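Local coordinates for protein transaminase (Bacillus megaterium, PDB 5G0A) that probably transfers amino groups between amines and carbonyl compounds with S selectivity, using a bound pyridoxal-5'-phosphate cofactor, at residues G383-A395 with P438-S450. Numbering follows the deposited sequence.
Sequences GYGLLWIVDIVNA and PNTMRIGASLNVS
Arg442 turns CG to the side opposite its backbone N (chi1 -158°) and bends at chi2 (84°), which brings its guanidinium back over the strand 387-392. There it lies between two aliphatic side chains. Ile389 CG2 sits over one face and is tightly packed, 3.1 Å from Arg442 NH1. Leu387 CD1 covers the opposite face, 3.5 Å from the same NH1. A water lies in the guanidinium plane at its edge, 2.9 Å from Arg442 NH1, and bonds weakly to Leu387 O. NE bonds to Gly241 O, and Ser239 OG weakly accepts from NH2. With an alanine in place of Arg442, Gly241 O would probably lose its donor and a gap would be likely to open between Ile389 and Leu387.

The backbones form an antiparallel pair, with the two strand axes 161° apart. Trp388 and Ile443 exchange two hydrogen bonds, and Val390 and Met441 do the same. The nearly straight bond from Ile443 N to Trp388 O measures 2.9 Å. Ile392 N adds a further bond to Asn439 O.

Val390 and Ile443 share a sheet face, where Val390 CG2 meets Ile443 CD1 at 3.8 Å. The side chains of Ile392 and Met441 cross at an angle, with Ile392 CG1 3.6 Å from Met441 CG. Helix 451-468 packs on Ile392 and Met441. Beyond the strand pairing, Leu386 reaches into the turn 446-449, its CD1 3.6 Å from Val449 CG1. Arg277 NH1 bonds to both Leu386 O and Ala445 O.

The Arg442 side chain is about 9 Å from bound pyridoxal-5'-phosphate. The pair forms two strands of the small antiparallel sheet in the C-terminal part of a class-III aminotransferase, within the PLP-dependent aminotransferase fold.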
ATOM      1  N   GLY B 383       1.566 -38.040   6.625  1.00 33.97           N
ATOM      2  CA  GLY B 383       2.479 -37.844   5.499  1.00 32.75           C
ATOM      3  C   GLY B 383       2.249 -38.817   4.386  1.00 31.79           C
ATOM      4  O   GLY B 383       1.190 -39.438   4.305  1.00 34.80           O
ATOM      5  N   TYR B 384       3.249 -38.916   3.506  1.00 29.81           N
ATOM      6  CA  TYR B 384       3.232 -39.731   2.305  1.00 31.15           C
ATOM      7  C   TYR B 384       4.594 -39.604   1.622  1.00 32.67           C
ATOM      8  O   TYR B 384       5.313 -38.628   1.853  1.00 32.80           O
ATOM      9  CB  TYR B 384       2.081 -39.364   1.344  1.00 30.59           C
ATOM     10  CG  TYR B 384       1.660 -37.894   1.258  1.00 33.96           C
ATOM     11  CD1 TYR B 384       2.540 -36.857   1.567  1.00 35.16           C
ATOM     12  CD2 TYR B 384       0.375 -37.560   0.820  1.00 33.72           C
ATOM     13  CE1 TYR B 384       2.139 -35.523   1.473  1.00 37.62           C
ATOM     14  CE2 TYR B 384      -0.025 -36.235   0.710  1.00 38.50           C
ATOM     15  CZ  TYR B 384       0.864 -35.226   1.026  1.00 38.26           C
ATOM     16  OH  TYR B 384       0.464 -33.909   0.925  1.00 41.30           O
ATOM     17  N   GLY B 385       4.961 -40.594   0.811  1.00 30.43           N
ATOM     18  CA  GLY B 385       6.248 -40.553   0.091  1.00 29.38           C
ATOM     19  C   GLY B 385       7.399 -40.272   1.029  1.00 28.32           C
ATOM     20  O   GLY B 385       7.563 -40.958   2.041  1.00 30.09           O
ATOM     21  N   LEU B 386       8.213 -39.262   0.696  1.00 27.74           N
ATOM     22  CA  LEU B 386       9.288 -38.827   1.580  1.00 28.42           C
ATOM     23  C   LEU B 386       9.015 -37.443   2.206  1.00 28.38           C
ATOM     24  O   LEU B 386       9.881 -36.556   2.212  1.00 27.70           O
ATOM     25  CB  LEU B 386      10.627 -38.813   0.817  1.00 29.57           C
ATOM     26  CG  LEU B 386      11.387 -40.147   0.647  1.00 30.77           C
ATOM     27  CD1 LEU B 386      11.787 -40.748   1.987  1.00 31.80           C
ATOM     28  CD2 LEU B 386      10.598 -41.145  -0.200  1.00 31.03           C
ATOM     29  N   LEU B 387       7.813 -37.265   2.749  1.00 28.73           N
ATOM     30  CA  LEU B 387       7.470 -36.033   3.451  1.00 31.44           C
ATOM     31  C   LEU B 387       6.569 -36.385   4.640  1.00 32.36           C
ATOM     32  O   LEU B 387       5.401 -36.747   4.459  1.00 31.06           O
ATOM     33  CB  LEU B 387       6.761 -35.053   2.502  1.00 29.63           C
ATOM     34  CG  LEU B 387       6.452 -33.644   3.062  1.00 31.82           C
ATOM     35  CD1 LEU B 387       7.723 -32.879   3.435  1.00 32.39           C
ATOM     36  CD2 LEU B 387       5.626 -32.859   2.061  1.00 30.28           C
ATOM     37  N   TRP B 388       7.122 -36.292   5.841  1.00 33.05           N
ATOM     38  CA  TRP B 388       6.409 -36.742   7.038  1.00 37.68           C
ATOM     39  C   TRP B 388       6.391 -35.661   8.107  1.00 39.45           C
ATOM     40  O   TRP B 388       7.387 -34.968   8.328  1.00 39.81           O
ATOM     41  CB  TRP B 388       6.978 -38.097   7.545  1.00 35.09           C
ATOM     42  CG  TRP B 388       6.672 -39.191   6.552  1.00 34.88           C
ATOM     43  CD1 TRP B 388       7.410 -39.545   5.463  1.00 34.32           C
ATOM     44  CD2 TRP B 388       5.510 -40.026   6.534  1.00 34.05           C
ATOM     45  NE1 TRP B 388       6.775 -40.540   4.763  1.00 33.45           N
ATOM     46  CE2 TRP B 388       5.610 -40.859   5.407  1.00 33.79           C
ATOM     47  CE3 TRP B 388       4.398 -40.158   7.375  1.00 36.32           C
ATOM     48  CZ2 TRP B 388       4.638 -41.805   5.091  1.00 34.43           C
ATOM     49  CZ3 TRP B 388       3.433 -41.087   7.055  1.00 37.00           C
ATOM     50  CH2 TRP B 388       3.558 -41.900   5.933  1.00 34.65           C
ATOM     51  N   ILE B 389       5.229 -35.482   8.732  1.00 38.83           N
ATOM     52  CA  ILE B 389       5.141 -34.658   9.918  1.00 36.86           C
ATOM     53  C   ILE B 389       4.943 -35.589  11.099  1.00 35.50           C
ATOM     54  O   ILE B 389       4.240 -36.587  10.978  1.00 35.89           O
ATOM     55  CB  ILE B 389       3.952 -33.665   9.894  1.00 41.06           C
ATOM     56  CG1 ILE B 389       2.636 -34.390   9.607  1.00 44.06           C
ATOM     57  CG2 ILE B 389       4.193 -32.528   8.909  1.00 43.55           C
ATOM     58  CD1 ILE B 389       1.479 -33.896  10.452  1.00 48.62           C
ATOM     59  N   VAL B 390       5.581 -35.258  12.215  1.00 33.53           N
ATOM     60  CA  VAL B 390       5.384 -35.960  13.477  1.00 34.71           C
ATOM     61  C   VAL B 390       5.108 -34.899  14.534  1.00 37.80           C
ATOM     62  O   VAL B 390       5.966 -34.046  14.832  1.00 35.99           O
ATOM     63  CB  VAL B 390       6.617 -36.799  13.900  1.00 35.04           C
ATOM     64  CG1 VAL B 390       6.331 -37.547  15.206  1.00 36.54           C
ATOM     65  CG2 VAL B 390       7.032 -37.783  12.809  1.00 35.29           C
ATOM     66  N   ASP B 391       3.900 -34.944  15.095  1.00 40.98           N
ATOM     67  CA  ASP B 391       3.520 -34.005  16.139  1.00 40.70           C
ATOM     68  C   ASP B 391       4.110 -34.464  17.468  1.00 41.34           C
ATOM     69  O   ASP B 391       3.820 -35.565  17.945  1.00 43.58           O
ATOM     70  CB  ASP B 391       1.994 -33.872  16.243  1.00 42.03           C
ATOM     71  CG  ASP B 391       1.343 -33.457  14.935  1.00 45.54           C
ATOM     72  OD1 ASP B 391       1.888 -32.577  14.237  1.00 48.76           O
ATOM     73  OD2 ASP B 391       0.263 -34.001  14.616  1.00 44.65           O
ATOM     74  N   ILE B 392       4.947 -33.610  18.043  1.00 36.82           N
ATOM     75  CA  ILE B 392       5.651 -33.897  19.283  1.00 41.14           C
ATOM     76  C   ILE B 392       4.872 -33.251  20.439  1.00 41.14           C
ATOM     77  O   ILE B 392       4.497 -32.084  20.370  1.00 40.68           O
ATOM     78  CB  ILE B 392       7.108 -33.376  19.232  1.00 42.53           C
ATOM     79  CG1 ILE B 392       7.883 -33.990  18.042  1.00 43.74           C
ATOM     80  CG2 ILE B 392       7.851 -33.648  20.538  1.00 41.60           C
ATOM     81  CD1 ILE B 392       8.177 -35.481  18.139  1.00 42.80           C
ATOM     82  N   VAL B 393       4.609 -34.031  21.481  1.00 43.47           N
ATOM     83  CA  VAL B 393       3.848 -33.543  22.636  1.00 42.10           C
ATOM     84  C   VAL B 393       4.478 -34.017  23.942  1.00 42.98           C
ATOM     85  O   VAL B 393       5.254 -34.968  23.958  1.00 41.89           O
ATOM     86  CB  VAL B 393       2.384 -34.033  22.612  1.00 42.49           C
ATOM     87  CG1 VAL B 393       1.605 -33.402  21.458  1.00 43.11           C
ATOM     88  CG2 VAL B 393       2.324 -35.558  22.561  1.00 38.08           C
ATOM     89  N   ASN B 394       4.139 -33.329  25.030  1.00 45.38           N
ATOM     90  CA  ASN B 394       4.458 -33.782  26.379  1.00 46.81           C
ATOM     91  C   ASN B 394       3.754 -35.116  26.621  1.00 45.48           C
ATOM     92  O   ASN B 394       2.530 -35.200  26.529  1.00 46.59           O
ATOM     93  CB  ASN B 394       4.013 -32.716  27.394  1.00 51.32           C
ATOM     94  CG  ASN B 394       4.405 -33.053  28.830  1.00 53.75           C
ATOM     95  OD1 ASN B 394       4.464 -34.217  29.218  1.00 53.96           O
ATOM     96  ND2 ASN B 394       4.663 -32.021  29.626  1.00 53.68           N
ATOM     97  N   ALA B 395       4.538 -36.152  26.918  1.00 43.19           N
ATOM     98  CA  ALA B 395       4.048 -37.535  27.016  1.00 47.51           C
ATOM     99  C   ALA B 395       2.934 -37.754  28.050  1.00 47.73           C
ATOM    100  O   ALA B 395       2.131 -38.686  27.921  1.00 47.54           O
ATOM    101  CB  ALA B 395       5.209 -38.481  27.294  1.00 47.89           C
ATOM    102  N   PRO B 438       8.567 -25.684  16.124  1.00 39.16           N
ATOM    103  CA  PRO B 438       9.063 -26.114  17.436  1.00 36.73           C
ATOM    104  C   PRO B 438       8.466 -27.424  17.965  1.00 39.08           C
ATOM    105  O   PRO B 438       9.151 -28.149  18.701  1.00 39.55           O
ATOM    106  CB  PRO B 438       8.693 -24.936  18.349  1.00 37.03           C
ATOM    107  CG  PRO B 438       7.499 -24.322  17.698  1.00 36.15           C
ATOM    108  CD  PRO B 438       7.715 -24.481  16.218  1.00 37.16           C
ATOM    109  N   ASN B 439       7.216 -27.724  17.604  1.00 37.32           N
ATOM    110  CA  ASN B 439       6.544 -28.950  18.076  1.00 38.93           C
ATOM    111  C   ASN B 439       6.321 -30.007  17.010  1.00 38.38           C
ATOM    112  O   ASN B 439       5.555 -30.948  17.222  1.00 37.44           O
ATOM    113  CB  ASN B 439       5.163 -28.620  18.667  1.00 38.14           C
ATOM    114  CG  ASN B 439       5.214 -27.531  19.706  1.00 39.30           C
ATOM    115  OD1 ASN B 439       5.937 -27.637  20.697  1.00 41.64           O
ATOM    116  ND2 ASN B 439       4.440 -26.471  19.488  1.00 41.53           N
ATOM    117  N   THR B 440       6.964 -29.860  15.853  1.00 36.95           N
ATOM    118  CA  THR B 440       6.600 -30.693  14.727  1.00 34.63           C
ATOM    119  C   THR B 440       7.835 -31.068  13.954  1.00 36.60           C
ATOM    120  O   THR B 440       8.560 -30.205  13.481  1.00 34.57           O
ATOM    121  CB  THR B 440       5.632 -29.958  13.770  1.00 36.21           C
ATOM    122  OG1 THR B 440       4.628 -29.262  14.536  1.00 38.42           O
ATOM    123  CG2 THR B 440       4.970 -30.946  12.801  1.00 34.18           C
ATOM    124  N   MET B 441       8.071 -32.359  13.845  1.00 34.89           N
ATOM    125  CA  MET B 441       9.128 -32.865  12.998  1.00 37.19           C
ATOM    126  C   MET B 441       8.699 -32.799  11.556  1.00 33.00           C
ATOM    127  O   MET B 441       7.531 -33.002  11.257  1.00 30.82           O
ATOM    128  CB  MET B 441       9.348 -34.303  13.357  1.00 40.65           C
ATOM    129  CG  MET B 441       9.412 -34.427  14.852  1.00 44.61           C
ATOM    130  SD  MET B 441      11.125 -34.609  15.266  1.00 49.30           S
ATOM    131  CE  MET B 441      11.095 -36.360  14.926  1.00 42.28           C
ATOM    132  N   ARG B 442       9.674 -32.566  10.676  1.00 32.98           N
ATOM    133  CA  ARG B 442       9.453 -32.519   9.240  1.00 33.92           C
ATOM    134  C   ARG B 442      10.574 -33.358   8.635  1.00 32.79           C
ATOM    135  O   ARG B 442      11.733 -32.936   8.585  1.00 32.02           O
ATOM    136  CB  ARG B 442       9.522 -31.075   8.719  1.00 33.02           C
ATOM    137  CG  ARG B 442       8.804 -30.865   7.388  1.00 36.66           C
ATOM    138  CD  ARG B 442       7.329 -30.635   7.685  1.00 42.29           C
ATOM    139  NE  ARG B 442       6.431 -30.356   6.561  1.00 39.07           N
ATOM    140  CZ  ARG B 442       5.687 -31.278   5.953  1.00 39.66           C
ATOM    141  NH1 ARG B 442       5.794 -32.564   6.300  1.00 39.84           N
ATOM    142  NH2 ARG B 442       4.840 -30.922   4.994  1.00 39.13           N
ATOM    143  N   ILE B 443      10.209 -34.551   8.193  1.00 32.58           N
ATOM    144  CA  ILE B 443      11.189 -35.573   7.845  1.00 31.38           C
ATOM    145  C   ILE B 443      11.162 -35.800   6.355  1.00 31.59           C
ATOM    146  O   ILE B 443      10.094 -35.986   5.789  1.00 28.25           O
ATOM    147  CB  ILE B 443      10.877 -36.891   8.599  1.00 33.02           C
ATOM    148  CG1 ILE B 443      11.004 -36.661  10.112  1.00 32.41           C
ATOM    149  CG2 ILE B 443      11.819 -38.019   8.162  1.00 33.66           C
ATOM    150  CD1 ILE B 443      10.399 -37.754  10.961  1.00 35.17           C
ATOM    151  N   GLY B 444      12.342 -35.803   5.726  1.00 32.41           N
ATOM    152  CA  GLY B 444      12.445 -36.093   4.302  1.00 33.03           C
ATOM    153  C   GLY B 444      13.815 -36.629   3.930  1.00 30.26           C
ATOM    154  O   GLY B 444      14.798 -36.291   4.562  1.00 32.64           O
ATOM    155  N   ALA B 445      13.858 -37.477   2.910  1.00 30.70           N
ATOM    156  CA  ALA B 445      15.112 -37.978   2.359  1.00 29.13           C
ATOM    157  C   ALA B 445      14.965 -38.012   0.847  1.00 28.60           C
ATOM    158  O   ALA B 445      13.962 -37.533   0.326  1.00 26.76           O
ATOM    159  CB  ALA B 445      15.427 -39.370   2.934  1.00 30.50           C
ATOM    160  N   SER B 446      15.953 -38.562   0.131  1.00 27.38           N
ATOM    161  CA  SER B 446      15.811 -38.692  -1.321  1.00 26.62           C
ATOM    162  C   SER B 446      14.756 -39.753  -1.607  1.00 26.47           C
ATOM    163  O   SER B 446      14.495 -40.619  -0.754  1.00 29.09           O
ATOM    164  CB  SER B 446      17.154 -39.044  -1.960  1.00 27.63           C
ATOM    165  OG  SER B 446      18.199 -38.203  -1.463  1.00 28.59           O
ATOM    166  N   LEU B 447      14.141 -39.687  -2.777  1.00 26.96           N
ATOM    167  CA  LEU B 447      13.072 -40.613  -3.137  1.00 29.51           C
ATOM    168  C   LEU B 447      13.575 -42.057  -3.191  1.00 31.75           C
ATOM    169  O   LEU B 447      12.805 -42.996  -2.932  1.00 31.84           O
ATOM    170  CB  LEU B 447      12.447 -40.239  -4.471  1.00 28.10           C
ATOM    171  CG  LEU B 447      11.969 -38.771  -4.596  1.00 28.60           C
ATOM    172  CD1 LEU B 447      11.211 -38.561  -5.889  1.00 29.68           C
ATOM    173  CD2 LEU B 447      11.134 -38.386  -3.382  1.00 30.68           C
ATOM    174  N   ASN B 448      14.858 -42.205  -3.521  1.00 31.38           N
ATOM    175  CA  ASN B 448      15.510 -43.523  -3.580  1.00 31.69           C
ATOM    176  C   ASN B 448      16.274 -43.934  -2.306  1.00 32.31           C
ATOM    177  O   ASN B 448      17.179 -44.796  -2.361  1.00 32.54           O
ATOM    178  CB  ASN B 448      16.425 -43.590  -4.814  1.00 30.55           C
ATOM    179  CG  ASN B 448      17.609 -42.643  -4.713  1.00 33.18           C
ATOM    180  OD1 ASN B 448      17.595 -41.708  -3.935  1.00 31.42           O
ATOM    181  ND2 ASN B 448      18.651 -42.900  -5.502  1.00 32.84           N
ATOM    182  N   VAL B 449      15.930 -43.321  -1.171  1.00 29.32           N
ATOM    183  CA  VAL B 449      16.556 -43.621   0.122  1.00 30.27           C
ATOM    184  C   VAL B 449      16.435 -45.125   0.387  1.00 31.51           C
ATOM    185  O   VAL B 449      15.454 -45.746  -0.002  1.00 30.17           O
ATOM    186  CB  VAL B 449      15.970 -42.778   1.292  1.00 29.80           C
ATOM    187  CG1 VAL B 449      14.502 -43.124   1.584  1.00 30.99           C
ATOM    188  CG2 VAL B 449      16.816 -42.907   2.559  1.00 29.56           C
ATOM    189  N   SER B 450      17.468 -45.705   0.979  1.00 31.35           N
ATOM    190  CA  SER B 450      17.461 -47.156   1.221  1.00 32.86           C
ATOM    191  C   SER B 450      16.707 -47.504   2.492  1.00 33.73           C
ATOM    192  O   SER B 450      16.575 -46.686   3.408  1.00 33.91           O
ATOM    193  CB  SER B 450      18.902 -47.689   1.292  1.00 30.31           C
ATOM    194  OG  SER B 450      19.544 -47.255   2.482  1.00 32.34           O
TER
HETATM  195  O   HOH W   1       3.691 -34.310   5.215  1.00 41.90           O
HETATM  196  O   HOH W   2       5.825 -30.433  21.735  1.00 41.62           O